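Long-range contacts in N-terminal acetyltransferase B complex subunit NAT3 (Candida albicans, PDB 5K04), which catalyses transfer of an acetyl group from acetyl-coenzyme A to the N-termini of proteins, probably as the catalytic subunit of the NatB complex: residues B[55-61]-B[74-80]; B[90-95]-B[123-127]; B[107-113]-B[157-163]. All coordinates share one frame; numbering follows the deposited sequence.

Interaction 1 of 3, residues B[55-61]-B[74-80]; sequences SGYMMAK and HITAVTV. With COA (coenzyme A), chain D.
Y57 and T79 lie side by side in a hydrogen-bonded pair of the antiparallel hairpin that forms the middle of the GNAT sheet. Their side chains run the same way, and T79 OG1 rests over one face of the Y57 ring, toward its rim and 3.6 Å from CZ. A threonine is slim enough to sit against the aromatic face, although its buried hydroxyl has no hydrogen-bond partner in the model; the tyrosine OH is held by N19. M59 and A77 continue this face, with the methionine sulfur against the alanine methyl (SD to CB 3.9 Å), and Y32 of helix 29-38 touches both Y57 and M59.

On the opposite face M58 reaches across to strand 74-80. Its chain is bent at both chi2 and chi3, which folds CE back onto V78 CG2 at 3.4 Å and close to I75 CG2. The flexible thioether bends to lie against two beta-branched neighbours. V78 and V80, farther along, meet helix 89-96 and help line the coenzyme A pocket. G56, which has no side chain, lets its CA come within 3.0 Å of T79 O opposite V80.

K61 and H74 close this part of the ladder with their side chains side by side, pointing the same way, lysine CE 3.9 Å from the imidazole CD2; their polar ends turn to E63 and D110 respectively. Before them the register slips by one residue in a classic beta bulge, where T76 and A77 both face M59. The bulge gathers three donors on M59 O. T76 N lies 2.9 Å from it and A77 N 3.1 Å, the latter on a lone pair. With chi1 at 76°, T76 places its hydroxyl 65° out of the carbonyl plane, OG1 donating to M59 O over 3.1 Å.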
loop_
_atom_site.group_PDB
_atom_site.type_symbol
_atom_site.label_atom_id
_atom_site.label_comp_id
_atom_site.label_asym_id
_atom_site.label_seq_id
_atom_site.Cartn_x
_atom_site.Cartn_y
_atom_site.Cartn_z
ATOM N N SER B 55 -15.618 -3.564 -4.819
ATOM C CA SER B 55 -16.286 -2.917 -5.934
ATOM C C SER B 55 -16.704 -1.483 -5.615
ATOM O O SER B 55 -17.066 -0.739 -6.535
ATOM C CB SER B 55 -17.511 -3.741 -6.335
ATOM O OG SER B 55 -18.307 -4.014 -5.197
ATOM N N GLY B 56 -16.661 -1.090 -4.343
ATOM C CA GLY B 56 -16.990 0.260 -3.928
ATOM C C GLY B 56 -16.966 0.360 -2.419
ATOM O O GLY B 56 -16.797 -0.635 -1.711
ATOM N N TYR B 57 -17.139 1.589 -1.928
ATOM C CA TYR B 57 -17.225 1.784 -0.489
ATOM C C TYR B 57 -18.028 3.036 -0.166
ATOM O O TYR B 57 -18.253 3.903 -1.015
ATOM C CB TYR B 57 -15.839 1.851 0.183
ATOM C CG TYR B 57 -14.879 2.918 -0.341
ATOM C CD1 TYR B 57 -14.899 4.219 0.151
ATOM C CD2 TYR B 57 -13.922 2.595 -1.298
ATOM C CE1 TYR B 57 -14.006 5.179 -0.323
ATOM C CE2 TYR B 57 -13.036 3.525 -1.777
ATOM C CZ TYR B 57 -13.071 4.818 -1.291
ATOM O OH TYR B 57 -12.165 5.724 -1.793
ATOM N N MET B 58 -18.481 3.075 1.092
ATOM C CA MET B 58 -19.182 4.195 1.700
ATOM C C MET B 58 -18.428 4.635 2.950
ATOM O O MET B 58 -18.057 3.801 3.782
ATOM C CB MET B 58 -20.618 3.814 2.076
ATOM C CG MET B 58 -21.136 4.584 3.274
ATOM S SD MET B 58 -21.322 6.296 2.894
ATOM C CE MET B 58 -22.508 6.039 1.665
ATOM N N MET B 59 -18.156 5.940 3.043
ATOM C CA MET B 59 -17.658 6.577 4.252
ATOM C C MET B 59 -18.712 7.583 4.662
ATOM O O MET B 59 -19.012 8.511 3.905
ATOM C CB MET B 59 -16.311 7.282 4.040
ATOM C CG MET B 59 -15.227 6.419 3.411
ATOM S SD MET B 59 -13.850 7.382 2.847
ATOM C CE MET B 59 -13.481 8.031 4.397
ATOM N N ALA B 60 -19.296 7.381 5.834
ATOM C CA ALA B 60 -20.265 8.308 6.380
ATOM C C ALA B 60 -19.935 8.552 7.851
ATOM O O ALA B 60 -19.106 7.864 8.452
ATOM C CB ALA B 60 -21.702 7.783 6.206
ATOM N N LYS B 61 -20.610 9.539 8.433
ATOM C CA LYS B 61 -20.400 9.884 9.832
ATOM C C LYS B 61 -21.705 10.407 10.412
ATOM O O LYS B 61 -22.673 10.661 9.685
ATOM C CB LYS B 61 -19.286 10.929 9.991
ATOM C CG LYS B 61 -19.497 12.202 9.155
ATOM C CD LYS B 61 -18.644 13.370 9.659
ATOM C CE LYS B 61 -18.600 14.474 8.620
ATOM N NZ LYS B 61 -17.778 15.621 9.069
ATOM N N HIS B 74 -24.062 12.033 7.823
ATOM C CA HIS B 74 -23.483 12.743 6.697
ATOM C C HIS B 74 -22.701 11.756 5.850
ATOM O O HIS B 74 -21.907 10.972 6.382
ATOM C CB HIS B 74 -22.567 13.880 7.158
ATOM C CG HIS B 74 -21.968 14.649 6.025
ATOM N ND1 HIS B 74 -22.605 15.726 5.443
ATOM C CD2 HIS B 74 -20.809 14.480 5.346
ATOM C CE1 HIS B 74 -21.853 16.195 4.462
ATOM N NE2 HIS B 74 -20.766 15.450 4.376
ATOM N N ILE B 75 -22.946 11.785 4.541
ATOM C CA ILE B 75 -22.166 11.005 3.584
ATOM C C ILE B 75 -20.959 11.836 3.157
ATOM O O ILE B 75 -21.119 12.956 2.661
ATOM C CB ILE B 75 -23.018 10.613 2.368
ATOM C CG1 ILE B 75 -24.122 9.640 2.769
ATOM C CG2 ILE B 75 -22.142 9.986 1.307
ATOM C CD1 ILE B 75 -25.246 9.568 1.752
ATOM N N THR B 76 -19.751 11.299 3.347
ATOM C CA THR B 76 -18.554 11.975 2.855
ATOM C C THR B 76 -18.030 11.396 1.551
ATOM O O THR B 76 -17.548 12.149 0.706
ATOM C CB THR B 76 -17.439 11.951 3.904
ATOM O OG1 THR B 76 -16.836 10.659 3.944
ATOM C CG2 THR B 76 -18.027 12.250 5.216
ATOM N N ALA B 77 -18.136 10.085 1.353
ATOM C CA ALA B 77 -17.625 9.480 0.125
ATOM C C ALA B 77 -18.396 8.212 -0.241
ATOM O O ALA B 77 -18.555 7.307 0.589
ATOM C CB ALA B 77 -16.127 9.163 0.264
ATOM N N VAL B 78 -18.852 8.161 -1.491
ATOM C CA VAL B 78 -19.335 6.957 -2.153
ATOM C C VAL B 78 -18.629 6.857 -3.496
ATOM O O VAL B 78 -18.594 7.835 -4.250
ATOM C CB VAL B 78 -20.855 6.991 -2.387
ATOM C CG1 VAL B 78 -21.367 5.605 -2.711
ATOM C CG2 VAL B 78 -21.564 7.563 -1.200
ATOM N N THR B 79 -18.081 5.680 -3.802
ATOM C CA THR B 79 -17.495 5.407 -5.105
ATOM C C THR B 79 -17.724 3.951 -5.454
ATOM O O THR B 79 -17.816 3.086 -4.582
ATOM C CB THR B 79 -15.985 5.693 -5.189
ATOM O OG1 THR B 79 -15.314 5.199 -4.017
ATOM C CG2 THR B 79 -15.763 7.148 -5.309
ATOM N N VAL B 80 -17.771 3.696 -6.752
ATOM C CA VAL B 80 -18.014 2.377 -7.301
ATOM C C VAL B 80 -17.004 2.147 -8.410
ATOM O O VAL B 80 -16.807 3.015 -9.267
ATOM C CB VAL B 80 -19.455 2.251 -7.830
ATOM C CG1 VAL B 80 -19.674 0.901 -8.523
ATOM C CG2 VAL B 80 -20.441 2.452 -6.691
HETATM N N1A COA D . -24.205 8.835 -16.583
HETATM C C2A COA D . -25.627 9.293 -16.679
HETATM N N3A COA D . -26.359 8.931 -15.396
HETATM C C4A COA D . -25.831 8.161 -14.248
HETATM C C5A COA D . -24.320 7.599 -14.256
HETATM C C6A COA D . -23.473 8.043 -15.513
HETATM N N6A COA D . -22.084 7.769 -15.669
HETATM N N7A COA D . -23.942 6.972 -12.886
HETATM C C8A COA D . -25.112 7.084 -11.843
HETATM N N9A COA D . -26.171 7.876 -12.809
HETATM C C1B COA D . -27.519 8.426 -12.085
HETATM C C2B COA D . -28.855 8.187 -12.857
HETATM O O2B COA D . -29.703 9.180 -13.440
HETATM C C3B COA D . -29.173 6.932 -12.076
HETATM O O3B COA D . -30.218 5.960 -12.190
HETATM P P3B COA D . -30.754 4.751 -13.150
HETATM O O7A COA D . -30.649 3.482 -12.323
HETATM O O8A COA D . -32.230 5.098 -13.390
HETATM O O9A COA D . -29.870 4.753 -14.375
HETATM C C4B COA D . -28.330 7.049 -10.694
HETATM O O4B COA D . -27.395 8.203 -10.635
HETATM C C5B COA D . -28.073 5.756 -9.831
HETATM O O5B COA D . -27.150 4.730 -10.209
HETATM P P1A COA D . -26.236 3.538 -9.614
HETATM O O1A COA D . -26.624 3.356 -8.194
HETATM O O2A COA D . -26.403 2.333 -10.490
HETATM O O3A COA D . -24.778 4.092 -9.747
HETATM P P2A COA D . -23.244 3.598 -9.798
HETATM O O4A COA D . -22.878 3.446 -11.246
HETATM O O5A COA D . -23.073 2.455 -8.925
HETATM O O6A COA D . -22.504 4.916 -9.249
HETATM C CBP COA D . -21.204 7.224 -9.007
HETATM C CCP COA D . -22.598 6.345 -9.322
HETATM C CDP COA D . -21.475 8.867 -9.250
HETATM C CEP COA D . -20.676 6.913 -7.429
HETATM C CAP COA D . -19.977 6.680 -10.112
HETATM O OAP COA D . -20.379 6.414 -11.435
HETATM C C9P COA D . -18.479 7.063 -9.656
HETATM O O9P COA D . -17.820 8.169 -10.093
HETATM N N8P COA D . -18.049 6.520 -8.302
HETATM C C7P COA D . -17.221 7.377 -7.271
HETATM C C6P COA D . -16.900 8.868 -7.658
HETATM C C5P COA D . -18.005 10.081 -7.696
HETATM O O5P COA D . -18.247 10.826 -8.781
HETATM N N4P COA D . -18.819 10.242 -6.473
HETATM C C3P COA D . -20.097 10.123 -5.806
HETATM C C2P COA D . -21.494 10.571 -6.198
HETATM S S1P COA D . -22.007 12.261 -6.272
#

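Interaction 2 of 3, residues B[90-95]-B[123-127]; sequences ASKLCL and LYEKL. With COA (coenzyme A), chain D.
L127 wedges its two methyl groups against S91, C94 and L95 where helix 89-96, the pyrophosphate-binding helix of the GNAT fold, meets the C-terminal part of helix 118-126. Apolar contacts carry this meeting, and no direct hydrogen bond joins the two segments. The leucine fork divides its work: CD1 lies 3.6 Å from C94 CB, while CD2 reaches S91 CB and L95 CG. L123, one helical turn earlier, brings CD1 beside S91 OG and CD2 toward the methyl of A90, whose small side chain allows the coenzyme to lie close.

A sulfur-aromatic contact adds to this packing. C94 SG meets the Y124 ring at its edge, 3.7 Å from CE1 and 75° off the ring normal. S1P of coenzyme A approaches the same ring obliquely, 3.8 Å from Y124 CE2, which places the tyrosine by the reactive end of the cofactor.

Polar bonds run mainly to coenzyme A. The amides of A90 and S91 point from the start of their helix to phosphate oxygens O5A and O1A, where the helix end would probably favour negative charge; G88 and R86 also grip the cofactor. K126 stretches out fully extended (chi2 179°), and its NZ bonds the 3'-phosphate oxygen O8A at 2.7 Å as well as O3B and O2B. A lysine has the length and charge for that reach. S91 serves both sides: its OG donates to O1A of coenzyme A at 2.7 Å and accepts from a water 2.6 Å away, which in turn donates to L123 O.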
loop_
_atom_site.group_PDB
_atom_site.type_symbol
_atom_site.label_atom_id
_atom_site.label_comp_id
_atom_site.label_asym_id
_atom_site.label_seq_id
_atom_site.Cartn_x
_atom_site.Cartn_y
_atom_site.Cartn_z
ATOM N N ALA B 90 -24.015 1.981 -6.148
ATOM C CA ALA B 90 -23.936 3.226 -5.391
ATOM C C ALA B 90 -25.231 3.482 -4.628
ATOM O O ALA B 90 -25.209 3.834 -3.441
ATOM C CB ALA B 90 -23.626 4.392 -6.334
ATOM N N SER B 91 -26.372 3.291 -5.295
ATOM C CA SER B 91 -27.653 3.455 -4.619
ATOM C C SER B 91 -27.793 2.484 -3.442
ATOM O O SER B 91 -28.349 2.844 -2.398
ATOM C CB SER B 91 -28.784 3.280 -5.633
ATOM O OG SER B 91 -28.661 4.212 -6.690
ATOM N N LYS B 92 -27.269 1.259 -3.581
ATOM C CA LYS B 92 -27.355 0.285 -2.493
ATOM C C LYS B 92 -26.498 0.700 -1.299
ATOM O O LYS B 92 -26.940 0.601 -0.149
ATOM C CB LYS B 92 -26.944 -1.107 -2.984
ATOM C CG LYS B 92 -26.262 -1.977 -1.907
ATOM C CD LYS B 92 -25.995 -3.425 -2.352
ATOM C CE LYS B 92 -27.064 -4.371 -1.813
ATOM N NZ LYS B 92 -27.070 -4.441 -0.301
ATOM N N LEU B 93 -25.270 1.159 -1.560
ATOM C CA LEU B 93 -24.383 1.630 -0.495
ATOM C C LEU B 93 -25.005 2.787 0.289
ATOM O O LEU B 93 -24.900 2.840 1.524
ATOM C CB LEU B 93 -23.042 2.056 -1.095
ATOM C CG LEU B 93 -22.149 0.923 -1.609
ATOM C CD1 LEU B 93 -21.053 1.474 -2.497
ATOM C CD2 LEU B 93 -21.544 0.144 -0.449
ATOM N N CYS B 94 -25.658 3.721 -0.416
ATOM C CA CYS B 94 -26.326 4.832 0.255
ATOM C C CYS B 94 -27.552 4.350 1.041
ATOM O O CYS B 94 -27.784 4.786 2.178
ATOM C CB CYS B 94 -26.695 5.918 -0.778
ATOM S SG CYS B 94 -25.352 6.706 -1.640
ATOM N N LEU B 95 -28.317 3.408 0.473
ATOM C CA LEU B 95 -29.522 2.909 1.134
ATOM C C LEU B 95 -29.212 2.031 2.355
ATOM O O LEU B 95 -29.997 1.999 3.306
ATOM C CB LEU B 95 -30.362 2.139 0.126
ATOM C CG LEU B 95 -31.173 2.971 -0.861
ATOM C CD1 LEU B 95 -32.029 2.045 -1.728
ATOM C CD2 LEU B 95 -32.048 3.983 -0.123
ATOM N N LEU B 123 -29.032 11.149 -8.941
ATOM C CA LEU B 123 -28.782 9.926 -8.196
ATOM C C LEU B 123 -29.393 10.006 -6.804
ATOM O O LEU B 123 -30.191 9.149 -6.408
ATOM C CB LEU B 123 -27.270 9.673 -8.133
ATOM C CG LEU B 123 -26.643 8.618 -7.220
ATOM C CD1 LEU B 123 -27.429 7.355 -7.220
ATOM C CD2 LEU B 123 -25.251 8.289 -7.700
ATOM N N TYR B 124 -29.034 11.045 -6.050
ATOM C CA TYR B 124 -29.571 11.194 -4.706
ATOM C C TYR B 124 -31.056 11.556 -4.717
ATOM O O TYR B 124 -31.798 11.145 -3.815
ATOM C CB TYR B 124 -28.757 12.230 -3.942
ATOM C CG TYR B 124 -27.335 11.778 -3.668
ATOM C CD1 TYR B 124 -27.079 10.674 -2.859
ATOM C CD2 TYR B 124 -26.253 12.461 -4.202
ATOM C CE1 TYR B 124 -25.778 10.270 -2.596
ATOM C CE2 TYR B 124 -24.950 12.057 -3.954
ATOM C CZ TYR B 124 -24.718 10.964 -3.149
ATOM O OH TYR B 124 -23.429 10.566 -2.894
ATOM N N GLU B 125 -31.512 12.313 -5.724
ATOM C CA GLU B 125 -32.935 12.580 -5.831
ATOM C C GLU B 125 -33.720 11.288 -6.010
ATOM O O GLU B 125 -34.797 11.124 -5.425
ATOM C CB GLU B 125 -33.204 13.555 -6.976
ATOM C CG GLU B 125 -32.881 14.981 -6.572
ATOM C CD GLU B 125 -33.081 15.984 -7.674
ATOM O OE1 GLU B 125 -33.249 15.569 -8.839
ATOM O OE2 GLU B 125 -33.068 17.200 -7.359
ATOM N N LYS B 126 -33.192 10.353 -6.809
ATOM C CA LYS B 126 -33.869 9.080 -6.987
ATOM C C LYS B 126 -33.922 8.288 -5.688
ATOM O O LYS B 126 -34.803 7.439 -5.521
ATOM C CB LYS B 126 -33.177 8.284 -8.091
ATOM C CG LYS B 126 -33.556 8.754 -9.489
ATOM C CD LYS B 126 -32.839 7.972 -10.566
ATOM C CE LYS B 126 -33.081 8.588 -11.937
ATOM N NZ LYS B 126 -32.435 7.801 -13.033
ATOM N N LEU B 127 -33.012 8.564 -4.758
ATOM C CA LEU B 127 -32.975 7.911 -3.455
ATOM C C LEU B 127 -33.845 8.599 -2.408
ATOM O O LEU B 127 -33.881 8.139 -1.263
ATOM C CB LEU B 127 -31.539 7.852 -2.946
ATOM C CG LEU B 127 -30.603 6.968 -3.772
ATOM C CD1 LEU B 127 -29.206 6.946 -3.161
ATOM C CD2 LEU B 127 -31.163 5.552 -3.890
HETATM N N1A COA D . -24.205 8.835 -16.583
HETATM C C2A COA D . -25.627 9.293 -16.679
HETATM N N3A COA D . -26.359 8.931 -15.396
HETATM C C4A COA D . -25.831 8.161 -14.248
HETATM C C5A COA D . -24.320 7.599 -14.256
HETATM C C6A COA D . -23.473 8.043 -15.513
HETATM N N6A COA D . -22.084 7.769 -15.669
HETATM N N7A COA D . -23.942 6.972 -12.886
HETATM C C8A COA D . -25.112 7.084 -11.843
HETATM N N9A COA D . -26.171 7.876 -12.809
HETATM C C1B COA D . -27.519 8.426 -12.085
HETATM C C2B COA D . -28.855 8.187 -12.857
HETATM O O2B COA D . -29.703 9.180 -13.440
HETATM C C3B COA D . -29.173 6.932 -12.076
HETATM O O3B COA D . -30.218 5.960 -12.190
HETATM P P3B COA D . -30.754 4.751 -13.150
HETATM O O7A COA D . -30.649 3.482 -12.323
HETATM O O8A COA D . -32.230 5.098 -13.390
HETATM O O9A COA D . -29.870 4.753 -14.375
HETATM C C4B COA D . -28.330 7.049 -10.694
HETATM O O4B COA D . -27.395 8.203 -10.635
HETATM C C5B COA D . -28.073 5.756 -9.831
HETATM O O5B COA D . -27.150 4.730 -10.209
HETATM P P1A COA D . -26.236 3.538 -9.614
HETATM O O1A COA D . -26.624 3.356 -8.194
HETATM O O2A COA D . -26.403 2.333 -10.490
HETATM O O3A COA D . -24.778 4.092 -9.747
HETATM P P2A COA D . -23.244 3.598 -9.798
HETATM O O4A COA D . -22.878 3.446 -11.246
HETATM O O5A COA D . -23.073 2.455 -8.925
HETATM O O6A COA D . -22.504 4.916 -9.249
HETATM C CBP COA D . -21.204 7.224 -9.007
HETATM C CCP COA D . -22.598 6.345 -9.322
HETATM C CDP COA D . -21.475 8.867 -9.250
HETATM C CEP COA D . -20.676 6.913 -7.429
HETATM C CAP COA D . -19.977 6.680 -10.112
HETATM O OAP COA D . -20.379 6.414 -11.435
HETATM C C9P COA D . -18.479 7.063 -9.656
HETATM O O9P COA D . -17.820 8.169 -10.093
HETATM N N8P COA D . -18.049 6.520 -8.302
HETATM C C7P COA D . -17.221 7.377 -7.271
HETATM C C6P COA D . -16.900 8.868 -7.658
HETATM C C5P COA D . -18.005 10.081 -7.696
HETATM O O5P COA D . -18.247 10.826 -8.781
HETATM N N4P COA D . -18.819 10.242 -6.473
HETATM C C3P COA D . -20.097 10.123 -5.806
HETATM C C2P COA D . -21.494 10.571 -6.198
HETATM S S1P COA D . -22.007 12.261 -6.272
HETATM O O HOH W 1 -30.198 6.181 -7.512
#

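Interaction 3 of 3, residues B[107-113]-B[157-163]; sequences LFIDLFV and FDMRKLL. Unlike the reference sequence in segment 157-163: L162 (reference Ser).
The F108 ring carries the guanidinium of R160 flat on one face, with D110 CB in plane at its edge. Ring and guanidinium are turned only 20° from each other, their centres 3.9 Å apart, and F108 CZ sits over the middle of the guanidinium. The cation-pi contact is off-centre, and R160 CD adds a CH-pi touch over the same face. Arginine suits this place, joining a long aliphatic stem to a flat cation; extended from CG to NE, it carries its charged end diagonally, past its direct partner D110, to F108. F132 gives R160 a second aromatic partner. The F108 ring also meets H72, planes about 15° apart, and F112 meets H74 edge-to-face. F112 has F157 O at its edge, and its CE1 lies 3.4 Å from D158 OD1.

Between these aromatics two acids cross at about a right angle. D110 OD2 and D158 OD1 are 2.7 Å apart, so one of the carboxyl groups probably holds a proton. R160 may ease the pairing through a long salt bridge to D158 (NE to OD2 3.5 Å); D110 OD1 is also hydrogen-bonded to H74 ND1.

On the opposite face L111 lays CD1 on M159 CB at 3.7 Å, and the sulfur of M159 approaches V113 CG2. I109 CG1 meets L163 CD1 at 4.0 Å. Such apolar residues suit the side where helix 118-126 packs through Y124 and R121, whereas K161 sends its amine to E98 and L127 O.

Backbone bonds of the antiparallel ladder run from V113–F157 to L107–L163, L111 N to M159 O being weak. The last strand of the chain, 156-162, thus inserts between 108-114 and 130-135, as in the C-terminal half of the GNAT fold.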
loop_
_atom_site.group_PDB
_atom_site.type_symbol
_atom_site.label_atom_id
_atom_site.label_comp_id
_atom_site.label_asym_id
_atom_site.label_seq_id
_atom_site.Cartn_x
_atom_site.Cartn_y
_atom_site.Cartn_z
ATOM N N LEU B 107 -31.761 12.187 12.652
ATOM C CA LEU B 107 -32.963 12.808 12.124
ATOM C C LEU B 107 -33.024 12.734 10.603
ATOM O O LEU B 107 -34.102 12.515 10.032
ATOM C CB LEU B 107 -33.035 14.267 12.575
ATOM C CG LEU B 107 -33.361 14.637 14.026
ATOM C CD1 LEU B 107 -33.602 16.132 14.095
ATOM C CD2 LEU B 107 -34.577 13.870 14.565
ATOM N N PHE B 108 -31.886 12.931 9.941
ATOM C CA PHE B 108 -31.821 12.907 8.489
ATOM C C PHE B 108 -30.420 12.508 8.068
ATOM O O PHE B 108 -29.496 12.454 8.882
ATOM C CB PHE B 108 -32.200 14.264 7.884
ATOM C CG PHE B 108 -31.316 15.396 8.321
ATOM C CD1 PHE B 108 -30.147 15.687 7.630
ATOM C CD2 PHE B 108 -31.657 16.176 9.421
ATOM C CE1 PHE B 108 -29.324 16.732 8.031
ATOM C CE2 PHE B 108 -30.840 17.227 9.828
ATOM C CZ PHE B 108 -29.671 17.505 9.128
ATOM N N ILE B 109 -30.281 12.229 6.772
ATOM C CA ILE B 109 -28.989 12.051 6.123
ATOM C C ILE B 109 -28.790 13.222 5.170
ATOM O O ILE B 109 -29.701 13.577 4.412
ATOM C CB ILE B 109 -28.897 10.707 5.381
ATOM C CG1 ILE B 109 -29.423 9.562 6.262
ATOM C CG2 ILE B 109 -27.450 10.432 4.963
ATOM C CD1 ILE B 109 -29.368 8.177 5.593
ATOM N N ASP B 110 -27.619 13.848 5.238
ATOM C CA ASP B 110 -27.265 14.906 4.308
ATOM C C ASP B 110 -25.955 14.556 3.600
ATOM O O ASP B 110 -25.286 13.562 3.917
ATOM C CB ASP B 110 -27.181 16.265 5.022
ATOM C CG ASP B 110 -25.839 16.512 5.681
ATOM O OD1 ASP B 110 -25.240 15.555 6.216
ATOM O OD2 ASP B 110 -25.376 17.670 5.658
ATOM N N LEU B 111 -25.591 15.411 2.646
ATOM C CA LEU B 111 -24.457 15.206 1.763
ATOM C C LEU B 111 -24.267 16.475 0.956
ATOM O O LEU B 111 -25.184 17.289 0.812
ATOM C CB LEU B 111 -24.676 14.023 0.819
ATOM C CG LEU B 111 -25.943 14.194 -0.025
ATOM C CD1 LEU B 111 -25.670 14.811 -1.407
ATOM C CD2 LEU B 111 -26.682 12.898 -0.166
ATOM N N PHE B 112 -23.079 16.603 0.389
ATOM C CA PHE B 112 -22.742 17.716 -0.481
ATOM C C PHE B 112 -22.538 17.189 -1.886
ATOM O O PHE B 112 -21.791 16.229 -2.087
ATOM C CB PHE B 112 -21.477 18.431 -0.014
ATOM C CG PHE B 112 -21.602 19.079 1.345
ATOM C CD1 PHE B 112 -22.684 19.887 1.657
ATOM C CD2 PHE B 112 -20.624 18.891 2.298
ATOM C CE1 PHE B 112 -22.792 20.488 2.885
ATOM C CE2 PHE B 112 -20.720 19.493 3.539
ATOM C CZ PHE B 112 -21.814 20.293 3.833
ATOM N N VAL B 113 -23.207 17.819 -2.849
ATOM C CA VAL B 113 -22.983 17.598 -4.272
ATOM C C VAL B 113 -22.653 18.944 -4.899
ATOM O O VAL B 113 -23.321 19.947 -4.619
ATOM C CB VAL B 113 -24.210 16.952 -4.956
ATOM C CG1 VAL B 113 -24.049 16.943 -6.451
ATOM C CG2 VAL B 113 -24.367 15.528 -4.489
ATOM N N PHE B 157 -24.562 21.828 -3.289
ATOM C CA PHE B 157 -25.888 21.641 -2.728
ATOM C C PHE B 157 -25.771 20.689 -1.544
ATOM O O PHE B 157 -25.285 19.564 -1.697
ATOM C CB PHE B 157 -26.851 21.076 -3.772
ATOM C CG PHE B 157 -27.238 22.047 -4.837
ATOM C CD1 PHE B 157 -27.623 23.332 -4.511
ATOM C CD2 PHE B 157 -27.230 21.669 -6.177
ATOM C CE1 PHE B 157 -27.995 24.235 -5.497
ATOM C CE2 PHE B 157 -27.600 22.575 -7.171
ATOM C CZ PHE B 157 -27.984 23.858 -6.831
ATOM N N ASP B 158 -26.183 21.152 -0.368
ATOM C CA ASP B 158 -26.517 20.237 0.712
ATOM C C ASP B 158 -27.868 19.620 0.406
ATOM O O ASP B 158 -28.862 20.339 0.251
ATOM C CB ASP B 158 -26.563 20.956 2.056
ATOM C CG ASP B 158 -26.857 20.012 3.213
ATOM O OD1 ASP B 158 -25.937 19.265 3.603
ATOM O OD2 ASP B 158 -27.998 20.008 3.723
ATOM N N MET B 159 -27.894 18.294 0.291
ATOM C CA MET B 159 -29.098 17.526 0.020
ATOM C C MET B 159 -29.435 16.706 1.254
ATOM O O MET B 159 -28.546 16.142 1.899
ATOM C CB MET B 159 -28.908 16.605 -1.196
ATOM C CG MET B 159 -28.504 17.347 -2.478
ATOM S SD MET B 159 -28.332 16.313 -3.906
ATOM C CE MET B 159 -30.033 15.974 -4.150
ATOM N N ARG B 160 -30.721 16.639 1.581
ATOM C CA ARG B 160 -31.168 15.949 2.776
ATOM C C ARG B 160 -32.245 14.926 2.453
ATOM O O ARG B 160 -33.038 15.098 1.523
ATOM C CB ARG B 160 -31.710 16.927 3.795
ATOM C CG ARG B 160 -30.680 17.798 4.419
ATOM C CD ARG B 160 -31.377 18.728 5.378
ATOM N NE ARG B 160 -30.440 19.501 6.179
ATOM C CZ ARG B 160 -30.782 20.123 7.304
ATOM N NH1 ARG B 160 -32.028 20.049 7.748
ATOM N NH2 ARG B 160 -29.878 20.812 7.981
ATOM N N LYS B 161 -32.248 13.846 3.242
ATOM C CA LYS B 161 -33.328 12.863 3.259
ATOM C C LYS B 161 -33.771 12.653 4.701
ATOM O O LYS B 161 -33.022 12.091 5.509
ATOM C CB LYS B 161 -32.898 11.535 2.647
ATOM C CG LYS B 161 -33.972 10.459 2.775
ATOM C CD LYS B 161 -33.629 9.270 1.885
ATOM C CE LYS B 161 -34.695 8.176 1.924
ATOM N NZ LYS B 161 -34.155 6.924 1.305
ATOM N N LEU B 162 -34.980 13.107 5.020
ATOM C CA LEU B 162 -35.543 12.860 6.340
ATOM C C LEU B 162 -35.719 11.371 6.569
ATOM O O LEU B 162 -36.119 10.627 5.671
ATOM C CB LEU B 162 -36.887 13.565 6.497
ATOM C CG LEU B 162 -36.825 14.962 7.076
ATOM C CD1 LEU B 162 -38.018 15.741 6.591
ATOM C CD2 LEU B 162 -36.832 14.873 8.595
ATOM N N LEU B 163 -35.421 10.950 7.777
ATOM C CA LEU B 163 -35.518 9.613 8.310
ATOM C C LEU B 163 -36.811 9.438 9.101
ATOM O O LEU B 163 -37.338 10.396 9.675
ATOM C CB LEU B 163 -34.317 9.310 9.218
ATOM C CG LEU B 163 -32.974 9.171 8.483
ATOM C CD1 LEU B 163 -31.790 9.086 9.450
ATOM C CD2 LEU B 163 -32.994 7.956 7.564
#

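In the fold
Interactions 1 and 3 are two antiparallel ladders of one sheet, joined where strands 70-80 and 108-114 run in parallel; the backbone bond from I75 N to D110 O ties them together. Interaction 1 is buried near the centre of the chain and relies on backbone bonds, a bulge and apolar side chains. Interaction 3, farther out and partly exposed, mixes a charged stack and an acid pair on one face with hydrophobic packing on the other. Interaction 2, partly buried, joins two helices through leucines and a cysteine-tyrosine contact, and spends its polar groups on the cofactor. Y124 packs against V78 of interaction 1 and against L111 and V113 of interaction 3.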